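PDB 4ILO: CT398 from Chlamydia trachomatis, which is of unknown function but joins a long coiled-coil hairpin to a C4-type zinc ribbon, an architecture consistent with binding nucleic acid. Local coordinates for residues E198-S203 against Q212-V217. Sequence-based numbering, arbitrary orientation.
With ZN (zinc ion), chain C; EDO (1,2-ethanediol), chain D.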
loop_
_atom_site.group_PDB
_atom_site.type_symbol
_atom_site.label_atom_id
_atom_site.label_comp_id
_atom_site.label_asym_id
_atom_site.label_seq_id
_atom_site.Cartn_x
_atom_site.Cartn_y
_atom_site.Cartn_z
ATOM N N GLU A 198 38.758 -12.090 -15.746
ATOM C CA GLU A 198 38.411 -11.961 -17.168
ATOM C C GLU A 198 39.240 -10.833 -17.768
ATOM O O GLU A 198 39.247 -9.712 -17.240
ATOM C CB GLU A 198 36.923 -11.616 -17.423
ATOM C CG GLU A 198 35.850 -12.360 -16.591
ATOM C CD GLU A 198 35.450 -13.758 -17.130
ATOM O OE1 GLU A 198 34.220 -14.074 -17.141
ATOM O OE2 GLU A 198 36.366 -14.551 -17.495
ATOM N N ASN A 199 39.909 -11.110 -18.884
ATOM C CA ASN A 199 40.680 -10.072 -19.563
ATOM C C ASN A 199 41.636 -9.394 -18.582
ATOM O O ASN A 199 41.835 -8.176 -18.603
ATOM C CB ASN A 199 39.764 -9.040 -20.233
ATOM C CG ASN A 199 38.725 -9.676 -21.151
ATOM O OD1 ASN A 199 39.057 -10.166 -22.234
ATOM N ND2 ASN A 199 37.457 -9.655 -20.726
ATOM N N ARG A 200 42.201 -10.193 -17.683
ATOM C CA ARG A 200 43.157 -9.713 -16.689
ATOM C C ARG A 200 42.581 -8.637 -15.743
ATOM O O ARG A 200 43.358 -7.915 -15.092
ATOM C CB ARG A 200 44.441 -9.226 -17.365
ATOM C CG ARG A 200 45.140 -10.283 -18.257
ATOM C CD ARG A 200 46.632 -9.931 -18.381
ATOM N NE ARG A 200 47.342 -10.582 -19.488
ATOM C CZ ARG A 200 47.810 -11.833 -19.460
ATOM N NH1 ARG A 200 47.606 -12.590 -18.385
ATOM N NH2 ARG A 200 48.460 -12.338 -20.516
ATOM N N VAL A 201 41.241 -8.502 -15.637
ATOM C CA VAL A 201 40.623 -7.647 -14.620
ATOM C C VAL A 201 39.732 -8.487 -13.697
ATOM O O VAL A 201 39.386 -9.635 -13.986
ATOM C CB VAL A 201 39.834 -6.436 -15.198
ATOM C CG1 VAL A 201 40.586 -5.788 -16.338
ATOM C CG2 VAL A 201 38.442 -6.847 -15.679
ATOM N N CYS A 202 39.383 -7.895 -12.548
ATOM C CA CYS A 202 38.391 -8.482 -11.654
ATOM C C CYS A 202 37.037 -8.377 -12.337
ATOM O O CYS A 202 36.646 -7.290 -12.761
ATOM C CB CYS A 202 38.377 -7.713 -10.335
ATOM S SG CYS A 202 37.092 -8.189 -9.169
ATOM N N SER A 203 36.337 -9.496 -12.485
ATOM C CA SER A 203 35.052 -9.439 -13.162
ATOM C C SER A 203 33.947 -8.947 -12.241
ATOM O O SER A 203 32.857 -8.634 -12.712
ATOM C CB SER A 203 34.713 -10.789 -13.791
ATOM O OG SER A 203 34.368 -11.740 -12.822
ATOM N N GLN A 212 51.690 -9.363 -10.770
ATOM C CA GLN A 212 52.025 -10.125 -9.576
ATOM C C GLN A 212 50.783 -10.769 -8.964
ATOM O O GLN A 212 50.807 -11.949 -8.578
ATOM C CB GLN A 212 52.678 -9.193 -8.567
ATOM C CG GLN A 212 52.417 -9.645 -7.158
ATOM C CD GLN A 212 53.336 -8.991 -6.159
ATOM O OE1 GLN A 212 53.175 -7.809 -5.826
ATOM N NE2 GLN A 212 54.320 -9.761 -5.673
ATOM N N HIS A 213 49.680 -9.998 -8.870
ATOM C CA HIS A 213 48.465 -10.495 -8.239
ATOM C C HIS A 213 47.845 -11.612 -9.069
ATOM O O HIS A 213 47.347 -12.602 -8.521
ATOM C CB HIS A 213 47.478 -9.341 -8.017
ATOM C CG HIS A 213 46.548 -9.567 -6.868
ATOM N ND1 HIS A 213 46.979 -9.598 -5.557
ATOM C CD2 HIS A 213 45.219 -9.826 -6.832
ATOM C CE1 HIS A 213 45.954 -9.840 -4.761
ATOM N NE2 HIS A 213 44.872 -9.983 -5.510
ATOM N N GLU A 214 47.881 -11.486 -10.391
ATOM C CA GLU A 214 47.428 -12.584 -11.232
ATOM C C GLU A 214 48.260 -13.843 -10.980
ATOM O O GLU A 214 47.706 -14.939 -10.816
ATOM C CB GLU A 214 47.480 -12.170 -12.703
ATOM C CG GLU A 214 47.171 -13.315 -13.633
ATOM C CD GLU A 214 46.951 -12.872 -15.077
ATOM O OE1 GLU A 214 47.211 -11.680 -15.420
ATOM O OE2 GLU A 214 46.516 -13.742 -15.865
ATOM N N ASN A 215 49.591 -13.703 -10.918
ATOM C CA ASN A 215 50.429 -14.839 -10.550
ATOM C C ASN A 215 49.907 -15.513 -9.286
ATOM O O ASN A 215 49.727 -16.737 -9.249
ATOM C CB ASN A 215 51.893 -14.407 -10.396
ATOM C CG ASN A 215 52.561 -14.111 -11.748
ATOM O OD1 ASN A 215 52.198 -14.699 -12.772
ATOM N ND2 ASN A 215 53.533 -13.193 -11.755
ATOM N N LEU A 216 49.620 -14.717 -8.246
ATOM C CA LEU A 216 49.122 -15.286 -6.996
ATOM C C LEU A 216 47.841 -16.082 -7.212
ATOM O O LEU A 216 47.675 -17.159 -6.632
ATOM C CB LEU A 216 48.867 -14.180 -5.967
ATOM C CG LEU A 216 50.068 -13.421 -5.385
ATOM C CD1 LEU A 216 49.556 -12.296 -4.480
ATOM C CD2 LEU A 216 50.956 -14.367 -4.615
ATOM N N VAL A 217 46.900 -15.550 -8.013
ATOM C CA VAL A 217 45.622 -16.242 -8.195
ATOM C C VAL A 217 45.835 -17.573 -8.905
ATOM O O VAL A 217 45.235 -18.591 -8.544
ATOM C CB VAL A 217 44.609 -15.356 -8.955
ATOM C CG1 VAL A 217 43.331 -16.126 -9.188
ATOM C CG2 VAL A 217 44.349 -14.047 -8.196
HETATM ZN ZN ZN C . 37.270 -6.394 -7.748
HETATM C C1 EDO D . 42.913 -18.372 -5.847
HETATM O O1 EDO D . 42.905 -19.409 -6.833
HETATM C C2 EDO D . 41.652 -18.535 -5.017
HETATM O O2 EDO D . 41.419 -17.284 -4.368
#
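Arg-200, on the turn of a beta hairpin, forms a salt bridge with Glu-214 of helix 211-219, and no other pair touches across the two segments. One guanidinium nitrogen does the work: Arg-200 NH1 lies 3.0 Å from Glu-214 OE2 and donates a weak, bent hydrogen bond to Glu-214 OE1 (3.1 Å, 145° at the hydrogen). The carboxylate straddles NH1, with NE and NH2 too distant for a two-nitrogen pairing; the two flat groups are turned 50° apart. Glutamate's length and charge suit the gap: CG anti to the backbone N (chi1 174°) and an extended chain carry its carboxylate from helix to turn. Its OE1 also rests 3.5 Å from Arg-200 CD, and OE2 has a second, weak and long ion pair with Arg-218.

The type I' turn is closed by Val-201 N to Glu-198 O (2.8 Å) and Glu-198 N to Val-201 O (3.1 Å). Its central Asn-199 and Arg-200 have the positive phi it requires, which asparagine tolerates well. The backbone of Arg-200 is hydrogen-bonded to that of Leu-209, and His-213 NE2 to Phe-225 O. Cys-202 SG binds zinc at 2.3 Å, with Cys-205, Cys-226 and Cys-229 completing the site. Arg-200, with a weaker contribution from Arg-218, probably offsets the charge of the buried carboxylate, and the weak hydrogen bond suggests that much of the attraction is electrostatic.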